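Local coordinates for protein 4-oxalocrotonate tautomerase family enzyme (Burkholderia sp. RPE67, PDB 6VVM) that belongs to the 4-oxalocrotonate tautomerase family and joins two related beta-alpha-beta units in one chain, three copies of which form the assembly, at residues L3-P8 and A17-G22; A60-I65 and L92-Q97; H83-S88 and T99-K104. One frame throughout, in Å; residues are numbered along the deposited sequence.

Interaction 1. Residues L3-P8 and A17-G22; sequences LEVYLP and ASLIDG
L19 of helix 13-31 meets V5 and L7 of strand 2-8 with a single methyl group, and the contact is wholly apolar. CD2 of L19 lies 4.2 Å from CD1 of L7, the two leucines reaching toward each other tip to tip. The same CD2 stands 4.4 Å from CG1 of V5, so one methyl serves two strand residues that are two positions apart and therefore face the helix together. Both distances belong to easy van der Waals contact, and the two segments bury only 84 Å² between them. The torsions explain the reach. In L19 the branch carbon CG stands opposite the backbone N (chi1 178°), which carries the isobutyl group outward from the helix. L7 takes the less common setting, with CG lying between N and the carbonyl carbon (chi1 74°), and still delivers CD1 to L19.

Hydrogen bonding belongs to the elements themselves. The helix keeps its regular pattern here, with D21 N to A17 O at 3.0 Å and G22 N to S18 O at 2.9 Å. The strand spends its polar backbone groups on its neighbours in the sheet, V5 pairing with L41 and T43, and E4 with I65. On the face of the sheet turned from the helix, the carboxylate of E4 binds T43 and forms a salt bridge with K104 of the second subunit.

The pair illustrates how a beta-alpha-beta unit, here strand 2-8, helix 13-31 and strand 39-45, rests its connecting helix on its first strand. The layer does not end there: L7 also touches L92, and L19 touches V91, both on helix 74-92, so the two long helices lie side by side over one face of the four-stranded sheet.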
loop_
_atom_site.group_PDB
_atom_site.type_symbol
_atom_site.label_atom_id
_atom_site.label_comp_id
_atom_site.label_asym_id
_atom_site.label_seq_id
_atom_site.Cartn_x
_atom_site.Cartn_y
_atom_site.Cartn_z
ATOM N N LEU A 3 8.399 5.626 1.857
ATOM C CA LEU A 3 7.329 6.557 1.533
ATOM C C LEU A 3 6.706 6.179 0.197
ATOM O O LEU A 3 7.409 5.828 -0.756
ATOM C CB LEU A 3 7.833 8.002 1.464
ATOM C CG LEU A 3 8.760 8.498 2.573
ATOM C CD1 LEU A 3 8.971 9.994 2.412
ATOM C CD2 LEU A 3 8.154 8.161 3.943
ATOM N N GLU A 4 5.384 6.276 0.115
ATOM C CA GLU A 4 4.694 6.088 -1.152
ATOM C C GLU A 4 3.810 7.305 -1.356
ATOM O O GLU A 4 2.990 7.629 -0.490
ATOM C CB GLU A 4 3.877 4.782 -1.192
ATOM C CG GLU A 4 2.964 4.726 -2.430
ATOM C CD GLU A 4 2.334 3.374 -2.732
ATOM O OE1 GLU A 4 2.191 2.527 -1.818
ATOM O OE2 GLU A 4 1.974 3.170 -3.916
ATOM N N VAL A 5 4.009 8.005 -2.470
ATOM C CA VAL A 5 3.222 9.181 -2.798
ATOM C C VAL A 5 2.295 8.851 -3.960
ATOM O O VAL A 5 2.750 8.501 -5.056
ATOM C CB VAL A 5 4.107 10.389 -3.130
ATOM C CG1 VAL A 5 3.241 11.616 -3.302
ATOM C CG2 VAL A 5 5.133 10.593 -2.030
ATOM N N TYR A 6 1.000 8.978 -3.719
ATOM C CA TYR A 6 -0.003 8.957 -4.777
ATOM C C TYR A 6 -0.142 10.362 -5.359
ATOM O O TYR A 6 -0.475 11.314 -4.636
ATOM C CB TYR A 6 -1.333 8.460 -4.231
ATOM C CG TYR A 6 -1.355 6.971 -4.012
ATOM C CD1 TYR A 6 -0.881 6.414 -2.831
ATOM C CD2 TYR A 6 -1.834 6.123 -4.995
ATOM C CE1 TYR A 6 -0.903 5.055 -2.629
ATOM C CE2 TYR A 6 -1.868 4.761 -4.807
ATOM C CZ TYR A 6 -1.405 4.229 -3.627
ATOM O OH TYR A 6 -1.450 2.867 -3.459
ATOM N N LEU A 7 0.156 10.496 -6.643
ATOM C CA LEU A 7 0.122 11.785 -7.319
ATOM C C LEU A 7 -0.446 11.606 -8.719
ATOM O O LEU A 7 -0.486 10.488 -9.245
ATOM C CB LEU A 7 1.517 12.437 -7.360
ATOM C CG LEU A 7 2.625 11.934 -8.292
ATOM C CD1 LEU A 7 3.875 12.808 -8.118
ATOM C CD2 LEU A 7 2.971 10.464 -8.035
ATOM N N PRO A 8 -0.948 12.673 -9.327
ATOM C CA PRO A 8 -1.480 12.561 -10.683
ATOM C C PRO A 8 -0.361 12.537 -11.712
ATOM O O PRO A 8 0.779 12.910 -11.437
ATOM C CB PRO A 8 -2.334 13.825 -10.844
ATOM C CG PRO A 8 -2.346 14.497 -9.491
ATOM C CD PRO A 8 -1.118 14.033 -8.782
ATOM N N ALA A 17 12.026 14.259 -9.343
ATOM C CA ALA A 17 13.322 14.235 -8.669
ATOM C C ALA A 17 13.392 15.268 -7.541
ATOM O O ALA A 17 13.956 14.994 -6.475
ATOM C CB ALA A 17 14.442 14.468 -9.690
ATOM N N SER A 18 12.806 16.453 -7.740
ATOM C CA SER A 18 12.817 17.447 -6.665
ATOM C C SER A 18 11.873 17.044 -5.536
ATOM O O SER A 18 12.118 17.360 -4.369
ATOM C CB SER A 18 12.453 18.828 -7.218
ATOM O OG SER A 18 12.206 19.746 -6.169
ATOM N N LEU A 19 10.821 16.297 -5.852
ATOM C CA LEU A 19 9.957 15.790 -4.792
ATOM C C LEU A 19 10.660 14.720 -3.968
ATOM O O LEU A 19 10.529 14.700 -2.738
ATOM C CB LEU A 19 8.672 15.230 -5.394
ATOM C CG LEU A 19 7.706 14.620 -4.371
ATOM C CD1 LEU A 19 7.134 15.699 -3.475
ATOM C CD2 LEU A 19 6.571 13.848 -5.079
ATOM N N ILE A 20 11.381 13.803 -4.631
ATOM C CA ILE A 20 12.119 12.769 -3.916
ATOM C C ILE A 20 13.171 13.417 -3.030
ATOM O O ILE A 20 13.369 13.024 -1.876
ATOM C CB ILE A 20 12.744 11.760 -4.904
ATOM C CG1 ILE A 20 11.692 10.728 -5.378
ATOM C CG2 ILE A 20 13.956 11.062 -4.261
ATOM C CD1 ILE A 20 11.961 10.150 -6.761
ATOM N N ASP A 21 13.819 14.459 -3.545
ATOM C CA ASP A 21 14.823 15.190 -2.771
ATOM C C ASP A 21 14.201 15.839 -1.538
ATOM O O ASP A 21 14.698 15.682 -0.417
ATOM C CB ASP A 21 15.490 16.235 -3.670
ATOM C CG ASP A 21 16.392 17.200 -2.901
ATOM O OD1 ASP A 21 17.206 16.734 -2.071
ATOM O OD2 ASP A 21 16.297 18.425 -3.155
ATOM N N GLY A 22 13.089 16.542 -1.721
ATOM C CA GLY A 22 12.514 17.283 -0.611
ATOM C C GLY A 22 11.911 16.382 0.448
ATOM O O GLY A 22 12.047 16.644 1.643
#

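Interaction 2. Residues A60-I65 and L92-Q97; sequences ALPVII and LDVSLQ
A Schellman motif closes helix 74-92 and brings L92 and V94 against the ring of P62, the proline just ahead of strand 63-69. D93 supplies the positive phi of the motif (63°), while V94 N bonds back to A89 O and D93 N to S90 O. The reversal places the residues before and after D93, L92 and V94, on the same proline, and the end of the helix is thereby seated on the start of strand 63-69.

P62 follows a cis peptide bond, and its ring is met at two places. CD1 of L92 comes in from one side of the ring plane, off the CB-CG bond, equally near CB and CG of P62 (3.9 Å to CB). The leucine is extended, with CG opposite the carbonyl carbon (chi1 -63°) and the chain continuing outward (chi2 180°), which puts CD1 at the far end of the leucine, against the proline. V94 meets the ring at CD. Each side chain runs alongside the ring, antiparallel to it, and does not meet it head on. L92 is buried and has H11 as a further neighbour; V94 lies at the exposed margin of the contact, which totals 106 Å².

The polar work is done by neighbours. A backbone hydrogen bond joins P62 to R100. Two residues before P62, the carbonyl oxygen of A60 accepts a hydrogen bond from R100 NE of the third subunit, while L61 packs on M102 of that subunit. From exposed V94, CG2 approaches CD of P62 to 4.1 Å.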
loop_
_atom_site.group_PDB
_atom_site.type_symbol
_atom_site.label_atom_id
_atom_site.label_comp_id
_atom_site.label_asym_id
_atom_site.label_seq_id
_atom_site.Cartn_x
_atom_site.Cartn_y
_atom_site.Cartn_z
ATOM N N ALA A 60 -7.884 14.917 -5.541
ATOM C CA ALA A 60 -7.865 14.025 -4.389
ATOM C C ALA A 60 -6.467 13.851 -3.821
ATOM O O ALA A 60 -6.329 13.474 -2.652
ATOM C CB ALA A 60 -8.419 12.652 -4.764
ATOM N N LEU A 61 -5.447 14.104 -4.628
ATOM C CA LEU A 61 -4.051 13.880 -4.322
ATOM C C LEU A 61 -3.395 15.197 -3.938
ATOM O O LEU A 61 -3.911 16.271 -4.263
ATOM C CB LEU A 61 -3.364 13.251 -5.541
ATOM C CG LEU A 61 -4.095 11.955 -5.966
ATOM C CD1 LEU A 61 -3.342 11.181 -7.026
ATOM C CD2 LEU A 61 -4.379 11.056 -4.775
ATOM N N PRO A 62 -2.245 15.161 -3.246
ATOM C CA PRO A 62 -1.460 13.955 -2.930
ATOM C C PRO A 62 -1.772 13.245 -1.608
ATOM O O PRO A 62 -2.129 13.872 -0.618
ATOM C CB PRO A 62 -0.026 14.483 -2.904
ATOM C CG PRO A 62 -0.160 15.897 -2.422
ATOM C CD PRO A 62 -1.566 16.391 -2.790
ATOM N N VAL A 63 -1.621 11.924 -1.620
ATOM C CA VAL A 63 -1.720 11.092 -0.427
ATOM C C VAL A 63 -0.356 10.452 -0.209
ATOM O O VAL A 63 0.188 9.816 -1.117
ATOM C CB VAL A 63 -2.814 10.024 -0.565
ATOM C CG1 VAL A 63 -2.764 9.048 0.621
ATOM C CG2 VAL A 63 -4.192 10.695 -0.688
ATOM N N ILE A 64 0.214 10.648 0.971
ATOM C CA ILE A 64 1.527 10.101 1.298
ATOM C C ILE A 64 1.345 9.033 2.360
ATOM O O ILE A 64 0.799 9.307 3.436
ATOM C CB ILE A 64 2.501 11.186 1.782
ATOM C CG1 ILE A 64 2.612 12.340 0.776
ATOM C CG2 ILE A 64 3.866 10.566 1.999
ATOM C CD1 ILE A 64 1.708 13.565 1.088
ATOM N N ILE A 65 1.808 7.819 2.070
ATOM C CA ILE A 65 1.887 6.759 3.060
ATOM C C ILE A 65 3.337 6.632 3.491
ATOM O O ILE A 65 4.232 6.490 2.645
ATOM C CB ILE A 65 1.354 5.431 2.502
ATOM C CG1 ILE A 65 -0.103 5.596 2.064
ATOM C CG2 ILE A 65 1.513 4.309 3.519
ATOM C CD1 ILE A 65 -0.615 4.457 1.194
ATOM N N LEU A 92 4.784 20.040 -5.529
ATOM C CA LEU A 92 3.742 19.780 -6.511
ATOM C C LEU A 92 2.899 21.015 -6.809
ATOM O O LEU A 92 2.052 20.961 -7.705
ATOM C CB LEU A 92 2.833 18.647 -6.036
ATOM C CG LEU A 92 3.470 17.276 -5.843
ATOM C CD1 LEU A 92 2.414 16.286 -5.374
ATOM C CD2 LEU A 92 4.115 16.824 -7.138
ATOM N N ASP A 93 3.108 22.111 -6.078
ATOM C CA ASP A 93 2.436 23.386 -6.339
ATOM C C ASP A 93 0.925 23.281 -6.155
ATOM O O ASP A 93 0.142 23.689 -7.016
ATOM C CB ASP A 93 2.775 23.913 -7.731
ATOM C CG ASP A 93 2.544 25.400 -7.846
ATOM O OD1 ASP A 93 2.622 26.082 -6.802
ATOM O OD2 ASP A 93 2.269 25.879 -8.963
ATOM N N VAL A 94 0.512 22.717 -5.018
ATOM C CA VAL A 94 -0.896 22.584 -4.669
ATOM C C VAL A 94 -1.083 23.050 -3.233
ATOM O O VAL A 94 -0.125 23.246 -2.486
ATOM C CB VAL A 94 -1.421 21.139 -4.820
ATOM C CG1 VAL A 94 -1.407 20.705 -6.282
ATOM C CG2 VAL A 94 -0.606 20.194 -3.952
ATOM N N SER A 95 -2.348 23.192 -2.843
ATOM C CA SER A 95 -2.657 23.681 -1.509
ATOM C C SER A 95 -2.214 22.678 -0.455
ATOM O O SER A 95 -2.326 21.462 -0.642
ATOM C CB SER A 95 -4.159 23.944 -1.372
ATOM O OG SER A 95 -4.819 22.757 -0.979
ATOM N N LEU A 96 -1.686 23.199 0.654
ATOM C CA LEU A 96 -1.417 22.355 1.813
ATOM C C LEU A 96 -2.678 21.632 2.266
ATOM O O LEU A 96 -2.613 20.476 2.702
ATOM C CB LEU A 96 -0.851 23.200 2.957
ATOM C CG LEU A 96 -0.408 22.479 4.240
ATOM C CD1 LEU A 96 0.785 21.540 4.019
ATOM C CD2 LEU A 96 -0.086 23.490 5.337
ATOM N N GLN A 97 -3.833 22.291 2.136
ATOM C CA GLN A 97 -5.093 21.726 2.596
ATOM C C GLN A 97 -5.454 20.430 1.870
ATOM O O GLN A 97 -6.173 19.598 2.429
ATOM C CB GLN A 97 -6.204 22.780 2.420
ATOM C CG GLN A 97 -6.168 23.918 3.444
ATOM C CD GLN A 97 -5.233 25.077 3.070
ATOM O OE1 GLN A 97 -4.389 24.957 2.176
ATOM N NE2 GLN A 97 -5.381 26.207 3.770
#

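Interaction 3. Residues H83-S88 and T99-K104; sequences HLSETS and TRVMIK
S85 of helix 74-92 and T99 at the head of strand 100-106 meet closely, CB of S85 lying 3.4 Å from OG1 of T99. The serine also reaches the strand proper: its OG rests 3.4 Å from CG2 of V101, a polar atom lying on a methyl. L84, one residue back on the helix, takes the other branch of the same valine, its CD1 standing 4.3 Å from CG1. Further along the helix S88 adds a light touch through CB to CG2 of T99.

One water completes this first shell. It donates to S85 OG (2.7 Å) and to T99 O (3.0 Å), bridging the helix side chain to the strand backbone at the point where the strand begins.

Second-shell bonds hold the hydroxyls in place. With OG opposite the carbonyl carbon (chi1 -63°), S85 is turned back along its own helix and hydrogen-bonds I81 O, the acceptor one turn earlier. S88 does likewise: its OG donates to L84 O at 2.9 Å, and the backbone N of S88 reaches that oxygen from the opposite face of the carbonyl plane. OG1 of T99 is engaged by L96 O in the preceding turn. The small hydroxyl residues are consistent with the close approach here, S85 CA to T99 CA 5.8 Å, and their polar ends have partners.

The contact closes the second beta-alpha-beta unit. L84 and S88 also cover I64 on the adjacent strand 63-69 and meet helix 13-31 through T27 and L23, while R100 and V101 pair antiparallel with a strand of the third subunit, continuing the sheet into it.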
loop_
_atom_site.group_PDB
_atom_site.type_symbol
_atom_site.label_atom_id
_atom_site.label_comp_id
_atom_site.label_asym_id
_atom_site.label_seq_id
_atom_site.Cartn_x
_atom_site.Cartn_y
_atom_site.Cartn_z
ATOM N N HIS A 83 6.059 18.145 7.823
ATOM C CA HIS A 83 7.124 18.313 6.838
ATOM C C HIS A 83 6.785 17.640 5.516
ATOM O O HIS A 83 7.047 18.201 4.448
ATOM C CB HIS A 83 8.438 17.751 7.381
ATOM C CG HIS A 83 9.182 18.690 8.285
ATOM N ND1 HIS A 83 10.261 19.436 7.857
ATOM C CD2 HIS A 83 9.030 18.971 9.602
ATOM C CE1 HIS A 83 10.733 20.145 8.870
ATOM N NE2 HIS A 83 10.007 19.877 9.941
ATOM N N LEU A 84 6.242 16.421 5.554
ATOM C CA LEU A 84 5.882 15.759 4.305
ATOM C C LEU A 84 4.797 16.543 3.585
ATOM O O LEU A 84 4.854 16.719 2.361
ATOM C CB LEU A 84 5.432 14.315 4.568
ATOM C CG LEU A 84 6.468 13.305 5.116
ATOM C CD1 LEU A 84 5.811 11.920 5.354
ATOM C CD2 LEU A 84 7.657 13.171 4.177
ATOM N N SER A 85 3.829 17.065 4.347
ATOM C CA SER A 85 2.701 17.791 3.770
ATOM C C SER A 85 3.179 19.082 3.115
ATOM O O SER A 85 2.889 19.332 1.941
ATOM C CB SER A 85 1.661 18.103 4.850
ATOM O OG SER A 85 1.108 16.925 5.413
ATOM N N GLU A 86 3.946 19.899 3.858
ATOM C CA GLU A 86 4.450 21.165 3.318
ATOM C C GLU A 86 5.350 20.936 2.111
ATOM O O GLU A 86 5.256 21.666 1.120
ATOM C CB GLU A 86 5.204 21.944 4.398
ATOM C CG GLU A 86 6.027 23.117 3.842
ATOM C CD GLU A 86 5.145 24.202 3.238
ATOM O OE1 GLU A 86 3.980 24.334 3.672
ATOM O OE2 GLU A 86 5.603 24.921 2.321
ATOM N N THR A 87 6.219 19.916 2.175
ATOM C CA THR A 87 7.097 19.595 1.047
ATOM C C THR A 87 6.284 19.190 -0.177
ATOM O O THR A 87 6.524 19.669 -1.293
ATOM C CB THR A 87 8.059 18.462 1.418
ATOM O OG1 THR A 87 9.004 18.906 2.409
ATOM C CG2 THR A 87 8.815 18.001 0.178
ATOM N N SER A 88 5.340 18.270 0.011
ATOM C CA SER A 88 4.532 17.815 -1.112
ATOM C C SER A 88 3.763 18.973 -1.733
ATOM O O SER A 88 3.747 19.130 -2.959
ATOM C CB SER A 88 3.578 16.713 -0.648
ATOM O OG SER A 88 4.319 15.581 -0.233
ATOM N N THR A 99 -3.352 17.967 1.070
ATOM C CA THR A 99 -2.433 16.864 1.334
ATOM C C THR A 99 -2.939 15.959 2.456
ATOM O O THR A 99 -3.524 16.421 3.443
ATOM C CB THR A 99 -1.033 17.380 1.689
ATOM O OG1 THR A 99 -1.102 18.143 2.893
ATOM C CG2 THR A 99 -0.445 18.264 0.561
ATOM N N ARG A 100 -2.700 14.659 2.290
ATOM C CA ARG A 100 -3.033 13.628 3.264
ATOM C C ARG A 100 -1.784 12.830 3.587
ATOM O O ARG A 100 -1.025 12.482 2.680
ATOM C CB ARG A 100 -4.102 12.658 2.721
ATOM C CG ARG A 100 -5.440 13.275 2.388
ATOM C CD ARG A 100 -6.029 13.918 3.606
ATOM N NE ARG A 100 -7.489 14.059 3.548
ATOM C CZ ARG A 100 -8.134 14.879 2.721
ATOM N NH1 ARG A 100 -9.455 14.972 2.774
ATOM N NH2 ARG A 100 -7.464 15.604 1.838
ATOM N N VAL A 101 -1.581 12.519 4.869
ATOM C CA VAL A 101 -0.480 11.661 5.300
ATOM C C VAL A 101 -1.031 10.539 6.166
ATOM O O VAL A 101 -1.842 10.780 7.066
ATOM C CB VAL A 101 0.599 12.444 6.082
ATOM C CG1 VAL A 101 1.680 11.473 6.608
ATOM C CG2 VAL A 101 1.205 13.534 5.200
ATOM N N MET A 102 -0.565 9.318 5.914
ATOM C CA MET A 102 -0.931 8.172 6.732
ATOM C C MET A 102 0.329 7.413 7.117
ATOM O O MET A 102 1.123 7.030 6.249
ATOM C CB MET A 102 -1.915 7.257 5.984
ATOM C CG MET A 102 -3.310 7.821 5.912
ATOM S SD MET A 102 -4.103 7.564 4.314
ATOM C CE MET A 102 -3.777 5.844 3.925
ATOM N N ILE A 103 0.532 7.227 8.417
ATOM C CA ILE A 103 1.751 6.619 8.944
ATOM C C ILE A 103 1.434 5.216 9.424
ATOM O O ILE A 103 0.557 5.031 10.276
ATOM C CB ILE A 103 2.356 7.446 10.091
ATOM C CG1 ILE A 103 2.745 8.847 9.596
ATOM C CG2 ILE A 103 3.561 6.708 10.687
ATOM C CD1 ILE A 103 3.220 9.757 10.689
ATOM N N LYS A 104 2.166 4.236 8.903
ATOM C CA LYS A 104 2.086 2.855 9.358
ATOM C C LYS A 104 3.288 2.555 10.246
ATOM O O LYS A 104 4.436 2.721 9.817
ATOM C CB LYS A 104 2.043 1.883 8.183
ATOM C CG LYS A 104 0.704 1.831 7.459
ATOM C CD LYS A 104 0.813 1.082 6.145
ATOM C CE LYS A 104 0.382 -0.368 6.281
ATOM N NZ LYS A 104 -0.675 -0.702 5.271
HETATM O O HOH W 1 -1.545 16.420 5.697
#

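Overall arrangement
All three contacts reach the same mixed sheet, two from the helices and one from the loop that follows a helix. Interactions 1 and 3 are comparable: each sets a connecting helix on a strand of its own unit, the first strand in 1 and the last in 3, and both are buried. Yet interaction 1 is sparse and aliphatic, on an inner strand, whereas interaction 3, on the strand that is outermost within the chain and pairs with the third subunit, is larger and mixes methyls with hydroxyls and a bridging water. Interaction 2 runs from core to solvent. Backbone bonds tie all three: E4 N to I65 O, 2.8 Å, joins 1 to 2, and I64 N to R100 O, 2.8 Å, joins 2 to 3.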